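Local coordinates for protein glycoside Hydrolase (Bacteroides uniformis, PDB 5T99) that is a family 2 glycoside hydrolase of an agarose metabolic pathway, binds the galactose mimic d-galacto-isofagomine in its pocket and probably cleaves terminal galactose units from agarose-derived oligosaccharides, at residues L57-D62 with R170-R175; G106-M111 with S353-D358; V629-N634 with L688-Y693. All blocks are in the same frame, centred on the assembly; numbering follows the deposited sequence.

Interaction 1. Residues L57-D62 with R170-R175; sequences LNLPHD and RNVWLR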
loop_
_atom_site.group_PDB
_atom_site.type_symbol
_atom_site.label_atom_id
_atom_site.label_comp_id
_atom_site.label_asym_id
_atom_site.label_seq_id
_atom_site.Cartn_x
_atom_site.Cartn_y
_atom_site.Cartn_z
ATOM N N LEU A 57 -2.913 -8.449 24.318
ATOM C CA LEU A 57 -2.696 -7.485 23.246
ATOM C C LEU A 57 -3.991 -7.120 22.528
ATOM O O LEU A 57 -4.995 -7.840 22.621
ATOM C CB LEU A 57 -1.630 -7.991 22.256
ATOM C CG LEU A 57 -1.836 -9.226 21.353
ATOM C CD1 LEU A 57 -2.654 -10.323 22.014
ATOM C CD2 LEU A 57 -2.467 -8.890 20.013
ATOM N N ASN A 58 -3.955 -5.974 21.843
ATOM C CA ASN A 58 -5.016 -5.555 20.920
ATOM C C ASN A 58 -4.579 -5.792 19.467
ATOM O O ASN A 58 -3.418 -5.606 19.118
ATOM C CB ASN A 58 -5.364 -4.076 21.110
ATOM C CG ASN A 58 -5.860 -3.756 22.510
ATOM O OD1 ASN A 58 -6.321 -4.630 23.259
ATOM N ND2 ASN A 58 -5.775 -2.482 22.872
ATOM N N LEU A 59 -5.539 -6.198 18.637
ATOM C CA LEU A 59 -5.328 -6.384 17.203
ATOM C C LEU A 59 -5.435 -5.000 16.551
ATOM O O LEU A 59 -5.986 -4.093 17.172
ATOM C CB LEU A 59 -6.391 -7.338 16.635
ATOM C CG LEU A 59 -6.545 -8.689 17.337
ATOM C CD1 LEU A 59 -7.655 -9.493 16.689
ATOM C CD2 LEU A 59 -5.235 -9.460 17.317
ATOM N N PRO A 60 -4.928 -4.810 15.329
ATOM C CA PRO A 60 -4.228 -5.831 14.525
ATOM C C PRO A 60 -2.819 -6.137 15.027
ATOM O O PRO A 60 -2.221 -5.317 15.718
ATOM C CB PRO A 60 -4.175 -5.197 13.134
ATOM C CG PRO A 60 -4.189 -3.724 13.386
ATOM C CD PRO A 60 -4.821 -3.470 14.729
ATOM N N HIS A 61 -2.308 -7.307 14.656
ATOM C CA HIS A 61 -1.060 -7.853 15.217
ATOM C C HIS A 61 -0.293 -8.713 14.197
ATOM O O HIS A 61 -0.846 -9.663 13.622
ATOM C CB HIS A 61 -1.403 -8.685 16.467
ATOM C CG HIS A 61 -0.240 -9.414 17.073
ATOM N ND1 HIS A 61 0.870 -8.769 17.576
ATOM C CD2 HIS A 61 -0.040 -10.732 17.301
ATOM C CE1 HIS A 61 1.711 -9.661 18.065
ATOM N NE2 HIS A 61 1.184 -10.862 17.904
ATOM N N ASP A 62 0.970 -8.358 13.990
ATOM C CA ASP A 62 1.931 -9.152 13.224
ATOM C C ASP A 62 2.943 -9.684 14.234
ATOM O O ASP A 62 3.764 -8.913 14.736
ATOM C CB ASP A 62 2.613 -8.231 12.202
ATOM C CG ASP A 62 3.627 -8.943 11.299
ATOM O OD1 ASP A 62 3.681 -10.205 11.265
ATOM O OD2 ASP A 62 4.361 -8.194 10.600
ATOM N N ARG A 170 -4.925 -7.639 10.238
ATOM C CA ARG A 170 -5.907 -6.624 9.822
ATOM C C ARG A 170 -7.034 -6.566 10.833
ATOM O O ARG A 170 -7.161 -7.453 11.685
ATOM C CB ARG A 170 -6.473 -6.935 8.433
ATOM C CG ARG A 170 -5.458 -6.847 7.297
ATOM C CD ARG A 170 -6.155 -6.920 5.952
ATOM N NE ARG A 170 -5.210 -6.854 4.833
ATOM C CZ ARG A 170 -5.425 -7.358 3.616
ATOM N NH1 ARG A 170 -6.556 -8.012 3.325
ATOM N NH2 ARG A 170 -4.480 -7.245 2.683
ATOM N N ASN A 171 -7.864 -5.531 10.724
ATOM C CA ASN A 171 -8.894 -5.275 11.727
ATOM C C ASN A 171 -9.938 -6.390 11.781
ATOM O O ASN A 171 -10.120 -7.154 10.822
ATOM C CB ASN A 171 -9.589 -3.936 11.474
ATOM C CG ASN A 171 -8.651 -2.747 11.560
ATOM O OD1 ASN A 171 -8.568 -1.948 10.623
ATOM N ND2 ASN A 171 -7.948 -2.615 12.671
ATOM N N VAL A 172 -10.602 -6.467 12.930
ATOM C CA VAL A 172 -11.664 -7.429 13.187
ATOM C C VAL A 172 -12.897 -6.631 13.587
ATOM O O VAL A 172 -12.775 -5.629 14.291
ATOM C CB VAL A 172 -11.249 -8.422 14.296
ATOM C CG1 VAL A 172 -12.342 -9.452 14.545
ATOM C CG2 VAL A 172 -9.953 -9.132 13.910
ATOM N N TRP A 173 -14.072 -7.070 13.144
ATOM C CA TRP A 173 -15.311 -6.302 13.315
ATOM C C TRP A 173 -16.436 -7.142 13.925
ATOM O O TRP A 173 -16.631 -8.289 13.540
ATOM C CB TRP A 173 -15.764 -5.723 11.972
ATOM C CG TRP A 173 -14.713 -4.883 11.350
ATOM C CD1 TRP A 173 -13.791 -5.283 10.434
ATOM C CD2 TRP A 173 -14.425 -3.511 11.639
ATOM N NE1 TRP A 173 -12.961 -4.246 10.118
ATOM C CE2 TRP A 173 -13.323 -3.143 10.843
ATOM C CE3 TRP A 173 -14.991 -2.558 12.495
ATOM C CZ2 TRP A 173 -12.777 -1.855 10.863
ATOM C CZ3 TRP A 173 -14.446 -1.272 12.525
ATOM C CH2 TRP A 173 -13.353 -0.933 11.702
ATOM N N LEU A 174 -17.149 -6.558 14.881
ATOM C CA LEU A 174 -18.368 -7.134 15.424
ATOM C C LEU A 174 -19.561 -6.479 14.736
ATOM O O LEU A 174 -19.645 -5.258 14.681
ATOM C CB LEU A 174 -18.433 -6.891 16.938
ATOM C CG LEU A 174 -19.738 -7.235 17.667
ATOM C CD1 LEU A 174 -19.925 -8.741 17.733
ATOM C CD2 LEU A 174 -19.736 -6.599 19.055
ATOM N N ARG A 175 -20.481 -7.296 14.229
ATOM C CA ARG A 175 -21.675 -6.816 13.528
ATOM C C ARG A 175 -22.897 -7.407 14.208
ATOM O O ARG A 175 -23.081 -8.630 14.222
ATOM C CB ARG A 175 -21.623 -7.210 12.048
ATOM C CG ARG A 175 -20.631 -6.371 11.249
ATOM C CD ARG A 175 -20.085 -7.080 10.018
ATOM N NE ARG A 175 -18.846 -6.457 9.541
ATOM C CZ ARG A 175 -18.000 -6.993 8.651
ATOM N NH1 ARG A 175 -18.240 -8.188 8.085
ATOM N NH2 ARG A 175 -16.895 -6.317 8.315
#
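Leu-59 and Val-172 meet methyl to methyl, with CD1 of Leu-59 3.6 Å from CG2 of Val-172 and the two side chains crossing at a slant. Both are buried, and this is the tight half of the contact. The leucine is extended beyond CB (chi2 178°), which carries CD1 out to the valine, while the valine keeps CG1 anti to its backbone N (chi1 -179°) and thereby offers CG2 to the leucine. Around the pair lie Trp-34 and Ile-168 against Leu-59, and Ile-105 and Phe-107 against Val-172. These neighbours belong to different layers: Trp-34 comes from the sheet whose edge strand is 55-57, Ile-105 and Phe-107 from the sheet that holds strand 172-177. The methyl contact therefore sits between the two sheets of the sugar binding domain, which in family 2 enzymes is a jelly-roll beta-sandwich, at the place where the chain leaving strand 55-57 passes the start of strand 172-177. Asn-31 ties the two segments together, since it makes backbone hydrogen bonding with Leu-59 and its OD1 pairs with Val-172 N.

The other half is looser and partly open to solvent. A cis peptide bond precedes Pro-60, whose ring diverges from Leu-59 although both face 170-175. The alpha carbons of Pro-60 and Arg-170 are 5.1 Å apart, and Pro-60 CB rests on the backbone of Arg-170, 3.9 Å from its N. Next to it the side chain of Asn-171 runs beside the proline ring, both pointing the same way. The side chain of Arg-170 turns from the proline altogether; its guanidinium gives NH1 to the carbonyls of Tyr-130 and Asp-108, and NH2 to that of Pro-351.

Interaction 2. Residues G106-M111 with S353-D358; sequences GFDGAM and SPEFLD
Asp-108 touches Pro-354 through its carboxylate: CG of the proline ring lies 4.1 Å from Asp-108 OD2 and equally far from the carboxylate carbon, the two side chains being set obliquely. Beyond this slight van der Waals touch, two waters carry the contact. One lies between Asp-108 OD2 and Glu-355 OE1; the other, 2.7 Å from Asp-108 OD2 and 2.7 Å from Glu-355 OE2, donates to both. The two acids approach to 4.3 Å between Asp-108 OD2 and Glu-355 OE2, so the waters probably offset repulsion that direct contact would bring. Glu-355 reaches them because its chain bends round at the CB-CG bond (chi2 75°), swinging the carboxylate toward the aspartate.

In the next shell, Trp-173 NE1 donates to Asp-108 OD2, giving this oxygen a protein partner besides both waters. The backbone of Asp-108 is held as well, by Asn-171 and by NH1 of Arg-170 on its carbonyl. Across the gap, Ser-353 caps the helix: its OG accepts from Phe-356 N at 3.1 Å, with an N-H...O angle of 155°. Pro-354 and Glu-355 thus open the first turn, where the helix end would be expected to favour a negative carboxylate. Val-327 of helix 327-339 packs on Glu-355, and Arg-402 of helix 388-403 on Pro-354.

Helix 354-363 is the crossover between the parallel barrel strands 344-346 and 366-370, a beta-alpha-beta unit of the TIM barrel, and its N-terminus meets the loop that follows strand 102-107 in a water-bridged junction between the catalytic barrel and the sugar binding domain.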
loop_
_atom_site.group_PDB
_atom_site.type_symbol
_atom_site.label_atom_id
_atom_site.label_comp_id
_atom_site.label_asym_id
_atom_site.label_seq_id
_atom_site.Cartn_x
_atom_site.Cartn_y
_atom_site.Cartn_z
ATOM N N GLY A 106 -16.310 -10.210 11.550
ATOM C CA GLY A 106 -15.642 -10.029 10.284
ATOM C C GLY A 106 -14.156 -9.890 10.539
ATOM O O GLY A 106 -13.739 -9.073 11.368
ATOM N N PHE A 107 -13.367 -10.699 9.831
ATOM C CA PHE A 107 -11.918 -10.592 9.819
ATOM C C PHE A 107 -11.488 -10.053 8.452
ATOM O O PHE A 107 -11.682 -10.723 7.435
ATOM C CB PHE A 107 -11.284 -11.980 10.060
ATOM C CG PHE A 107 -11.630 -12.598 11.394
ATOM C CD1 PHE A 107 -10.771 -12.476 12.478
ATOM C CD2 PHE A 107 -12.795 -13.318 11.561
ATOM C CE1 PHE A 107 -11.081 -13.049 13.709
ATOM C CE2 PHE A 107 -13.110 -13.893 12.783
ATOM C CZ PHE A 107 -12.247 -13.764 13.858
ATOM N N ASP A 108 -10.914 -8.851 8.422
ATOM C CA ASP A 108 -10.330 -8.306 7.184
ATOM C C ASP A 108 -9.100 -9.076 6.676
ATOM O O ASP A 108 -8.751 -9.004 5.484
ATOM C CB ASP A 108 -9.931 -6.839 7.373
ATOM C CG ASP A 108 -11.118 -5.920 7.586
ATOM O OD1 ASP A 108 -12.268 -6.300 7.241
ATOM O OD2 ASP A 108 -10.884 -4.806 8.111
ATOM N N GLY A 109 -8.413 -9.775 7.575
ATOM C CA GLY A 109 -7.215 -10.498 7.192
ATOM C C GLY A 109 -6.605 -11.232 8.360
ATOM O O GLY A 109 -6.490 -10.684 9.467
ATOM N N ALA A 110 -6.234 -12.480 8.105
ATOM C CA ALA A 110 -5.525 -13.298 9.060
ATOM C C ALA A 110 -4.532 -14.174 8.296
ATOM O O ALA A 110 -4.924 -14.996 7.473
ATOM C CB ALA A 110 -6.508 -14.136 9.847
ATOM N N MET A 111 -3.246 -13.983 8.591
ATOM C CA MET A 111 -2.142 -14.541 7.819
ATOM C C MET A 111 -1.463 -15.678 8.588
ATOM O O MET A 111 -0.879 -15.427 9.646
ATOM C CB MET A 111 -1.130 -13.424 7.547
ATOM C CG MET A 111 -0.034 -13.775 6.558
ATOM S SD MET A 111 -0.627 -13.973 4.866
ATOM C CE MET A 111 -0.974 -12.255 4.440
ATOM N N SER A 353 -5.202 -3.921 2.345
ATOM C CA SER A 353 -6.193 -3.719 3.394
ATOM C C SER A 353 -7.253 -2.750 2.871
ATOM O O SER A 353 -6.965 -1.961 1.962
ATOM C CB SER A 353 -5.526 -3.128 4.619
ATOM O OG SER A 353 -5.028 -1.858 4.300
ATOM N N PRO A 354 -8.479 -2.803 3.418
ATOM C CA PRO A 354 -9.461 -1.772 3.055
ATOM C C PRO A 354 -8.965 -0.351 3.350
ATOM O O PRO A 354 -9.178 0.560 2.546
ATOM C CB PRO A 354 -10.673 -2.113 3.925
ATOM C CG PRO A 354 -10.532 -3.572 4.228
ATOM C CD PRO A 354 -9.056 -3.815 4.323
ATOM N N GLU A 355 -8.268 -0.189 4.474
ATOM C CA GLU A 355 -7.775 1.122 4.916
ATOM C C GLU A 355 -6.835 1.724 3.881
ATOM O O GLU A 355 -6.914 2.925 3.572
ATOM C CB GLU A 355 -7.075 1.029 6.286
ATOM C CG GLU A 355 -8.022 0.835 7.481
ATOM C CD GLU A 355 -8.585 -0.575 7.601
ATOM O OE1 GLU A 355 -7.974 -1.527 7.041
ATOM O OE2 GLU A 355 -9.651 -0.728 8.250
ATOM N N PHE A 356 -5.970 0.883 3.323
ATOM C CA PHE A 356 -5.052 1.335 2.284
ATOM C C PHE A 356 -5.825 1.932 1.104
ATOM O O PHE A 356 -5.471 2.992 0.603
ATOM C CB PHE A 356 -4.150 0.182 1.829
ATOM C CG PHE A 356 -3.186 0.563 0.740
ATOM C CD1 PHE A 356 -1.976 1.147 1.052
ATOM C CD2 PHE A 356 -3.503 0.346 -0.597
ATOM C CE1 PHE A 356 -1.086 1.528 0.057
ATOM C CE2 PHE A 356 -2.615 0.707 -1.606
ATOM C CZ PHE A 356 -1.407 1.314 -1.272
ATOM N N LEU A 357 -6.891 1.244 0.680
ATOM C CA LEU A 357 -7.733 1.701 -0.441
ATOM C C LEU A 357 -8.556 2.932 -0.093
ATOM O O LEU A 357 -8.765 3.785 -0.960
ATOM C CB LEU A 357 -8.641 0.578 -0.960
ATOM C CG LEU A 357 -7.866 -0.592 -1.581
ATOM C CD1 LEU A 357 -8.795 -1.738 -1.904
ATOM C CD2 LEU A 357 -7.100 -0.179 -2.830
ATOM N N ASP A 358 -9.003 3.041 1.162
ATOM C CA ASP A 358 -9.658 4.269 1.619
ATOM C C ASP A 358 -8.723 5.460 1.461
ATOM O O ASP A 358 -9.161 6.528 1.054
ATOM C CB ASP A 358 -10.152 4.168 3.067
ATOM C CG ASP A 358 -11.337 3.236 3.221
ATOM O OD1 ASP A 358 -12.100 3.047 2.244
ATOM O OD2 ASP A 358 -11.509 2.686 4.331
HETATM O O HOH W 1 -8.338 -3.955 8.214
HETATM O O HOH W 2 -11.674 -2.307 7.399
#

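Interaction 3. Residues V629-N634 with L688-Y693; sequences VYVYTN and LTVKAY
Val-690 faces Val-631 across the middle of the contact. From CB the valine branches two ways. CB itself is 4.3 Å from Val-631 CG2. Val-690 CG1, placed between backbone N and carbonyl carbon (chi1 60°), stays farther back, 4.7 Å from Val-631 CG2. CG2, anti to the backbone N, does the touching: it fits against both methyls of Val-631, 3.7 Å from CG2 and 3.9 Å from CG1. The two valines pass one another with their branches running in opposite senses rather than meeting head on.

Flanking pairs follow the same inward-facing pattern. Val-629 and Leu-688 reach tip to tip, with CG2 of the valine 4.0 Å from CD2 of the leucine. At the far end Thr-633 OG1 lies 3.7 Å from Ala-692 CB. That hydroxyl is buried yet satisfied, since it is hydrogen-bonded to Met-612 O and Cys-635 N, so Ala-692 meets an oxygen engaged with backbone.

The alpha carbons close from 9.9 Å at Val-629 and Leu-688 to 7.2 Å at Thr-633 and Ala-692, as the strands, running in roughly the same direction, cross at -33° and draw together.

No hydrogen bond joins them, because they belong to facing sheets: 626-633 lies between 613-616 and 677-682, while 687-693 lies between 637-642 and 699-706. This strand order is consistent with an immunoglobulin-like beta-sandwich, whose core Val-613, Trp-679 and Ile-705 extend: Val-613 packs on both central valines, Trp-679 of strand 677-682 on Val-631, and Ile-705 of strand 699-706 on Leu-688.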
loop_
_atom_site.group_PDB
_atom_site.type_symbol
_atom_site.label_atom_id
_atom_site.label_comp_id
_atom_site.label_asym_id
_atom_site.label_seq_id
_atom_site.Cartn_x
_atom_site.Cartn_y
_atom_site.Cartn_z
ATOM N N VAL A 629 29.713 13.417 -10.676
ATOM C CA VAL A 629 28.648 14.158 -9.999
ATOM C C VAL A 629 27.454 14.211 -10.931
ATOM O O VAL A 629 27.559 14.691 -12.057
ATOM C CB VAL A 629 29.100 15.578 -9.569
ATOM C CG1 VAL A 629 27.916 16.449 -9.151
ATOM C CG2 VAL A 629 30.093 15.475 -8.420
ATOM N N TYR A 630 26.328 13.699 -10.440
ATOM C CA TYR A 630 25.076 13.615 -11.183
ATOM C C TYR A 630 24.083 14.616 -10.595
ATOM O O TYR A 630 24.030 14.817 -9.373
ATOM C CB TYR A 630 24.530 12.190 -11.096
ATOM C CG TYR A 630 25.226 11.142 -11.969
ATOM C CD1 TYR A 630 24.773 9.822 -11.975
ATOM C CD2 TYR A 630 26.307 11.459 -12.812
ATOM C CE1 TYR A 630 25.380 8.846 -12.761
ATOM C CE2 TYR A 630 26.902 10.496 -13.610
ATOM C CZ TYR A 630 26.439 9.191 -13.578
ATOM O OH TYR A 630 27.039 8.237 -14.356
ATOM N N VAL A 631 23.340 15.282 -11.473
ATOM C CA VAL A 631 22.275 16.186 -11.054
ATOM C C VAL A 631 20.993 15.782 -11.760
ATOM O O VAL A 631 20.987 15.584 -12.981
ATOM C CB VAL A 631 22.611 17.665 -11.351
ATOM C CG1 VAL A 631 21.382 18.566 -11.191
ATOM C CG2 VAL A 631 23.738 18.141 -10.442
ATOM N N TYR A 632 19.920 15.660 -10.972
ATOM C CA TYR A 632 18.575 15.398 -11.490
ATOM C C TYR A 632 17.718 16.654 -11.308
ATOM O O TYR A 632 17.591 17.166 -10.201
ATOM C CB TYR A 632 17.942 14.191 -10.776
ATOM C CG TYR A 632 18.799 12.925 -10.738
ATOM C CD1 TYR A 632 19.635 12.576 -11.803
ATOM C CD2 TYR A 632 18.748 12.060 -9.641
ATOM C CE1 TYR A 632 20.407 11.428 -11.762
ATOM C CE2 TYR A 632 19.517 10.902 -9.597
ATOM C CZ TYR A 632 20.343 10.595 -10.661
ATOM O OH TYR A 632 21.105 9.456 -10.626
ATOM N N THR A 633 17.159 17.156 -12.397
ATOM C CA THR A 633 16.334 18.351 -12.365
ATOM C C THR A 633 15.257 18.251 -13.435
ATOM O O THR A 633 15.435 17.552 -14.431
ATOM C CB THR A 633 17.167 19.635 -12.611
ATOM O OG1 THR A 633 16.334 20.802 -12.486
ATOM C CG2 THR A 633 17.776 19.644 -14.002
ATOM N N ASN A 634 14.153 18.965 -13.216
ATOM C CA ASN A 634 13.117 19.160 -14.239
ATOM C C ASN A 634 13.271 20.499 -14.966
ATOM O O ASN A 634 12.447 20.839 -15.810
ATOM C CB ASN A 634 11.702 19.004 -13.660
ATOM C CG ASN A 634 11.469 19.826 -12.401
ATOM O OD1 ASN A 634 12.346 20.575 -11.951
ATOM N ND2 ASN A 634 10.279 19.680 -11.815
ATOM N N LEU A 688 29.940 22.186 -2.599
ATOM C CA LEU A 688 29.562 21.955 -3.977
ATOM C C LEU A 688 28.100 22.393 -4.163
ATOM O O LEU A 688 27.188 21.820 -3.549
ATOM C CB LEU A 688 29.732 20.461 -4.280
ATOM C CG LEU A 688 29.554 19.963 -5.709
ATOM C CD1 LEU A 688 30.539 20.644 -6.639
ATOM C CD2 LEU A 688 29.728 18.454 -5.748
ATOM N N THR A 689 27.878 23.410 -4.993
ATOM C CA THR A 689 26.555 24.000 -5.159
ATOM C C THR A 689 26.048 23.835 -6.596
ATOM O O THR A 689 26.781 24.072 -7.549
ATOM C CB THR A 689 26.573 25.490 -4.759
ATOM O OG1 THR A 689 26.936 25.605 -3.378
ATOM C CG2 THR A 689 25.213 26.137 -4.969
ATOM N N VAL A 690 24.786 23.427 -6.732
ATOM C CA VAL A 690 24.145 23.267 -8.041
ATOM C C VAL A 690 23.024 24.285 -8.171
ATOM O O VAL A 690 22.244 24.473 -7.241
ATOM C CB VAL A 690 23.614 21.831 -8.303
ATOM C CG1 VAL A 690 22.575 21.382 -7.279
ATOM C CG2 VAL A 690 23.044 21.741 -9.710
ATOM N N LYS A 691 22.966 24.933 -9.330
ATOM C CA LYS A 691 21.944 25.912 -9.628
ATOM C C LYS A 691 21.201 25.476 -10.876
ATOM O O LYS A 691 21.825 25.231 -11.902
ATOM C CB LYS A 691 22.580 27.279 -9.840
ATOM C CG LYS A 691 23.153 27.872 -8.565
ATOM C CD LYS A 691 23.674 29.288 -8.776
ATOM C CE LYS A 691 24.448 29.751 -7.555
ATOM N NZ LYS A 691 24.991 31.112 -7.744
ATOM N N ALA A 692 19.872 25.393 -10.773
ATOM C CA ALA A 692 19.006 25.001 -11.880
ATOM C C ALA A 692 18.310 26.233 -12.444
ATOM O O ALA A 692 17.759 27.038 -11.683
ATOM C CB ALA A 692 17.975 23.984 -11.411
ATOM N N TYR A 693 18.329 26.358 -13.774
ATOM C CA TYR A 693 17.743 27.492 -14.474
ATOM C C TYR A 693 16.734 27.049 -15.532
ATOM O O TYR A 693 16.831 25.953 -16.079
ATOM C CB TYR A 693 18.830 28.307 -15.184
ATOM C CG TYR A 693 20.004 28.733 -14.329
ATOM C CD1 TYR A 693 19.970 29.922 -13.605
ATOM C CD2 TYR A 693 21.166 27.963 -14.270
ATOM C CE1 TYR A 693 21.050 30.327 -12.828
ATOM C CE2 TYR A 693 22.247 28.359 -13.493
ATOM C CZ TYR A 693 22.184 29.542 -12.775
ATOM O OH TYR A 693 23.255 29.943 -12.005
#

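How the interactions relate
Interactions 1 and 2 are neighbours, their centres 10 Å apart, and share one antiparallel sheet in which strands 172-177 and 102-107 lie side by side; Trp-173 N is 2.7 Å from Gly-106 O across them. Their segments alternate along the chain. Interaction 1 lies within the sugar binding domain, whereas interaction 2 joins that sheet to the TIM barrel. Interaction 3 comes later in sequence and belongs to a separate beta-sandwich, with its centre 48 Å from that of interaction 1 and 43 Å from that of interaction 2. Interactions 1 and 3 lie on opposite sides of the chain's centre, consistent with a chain built of several domains.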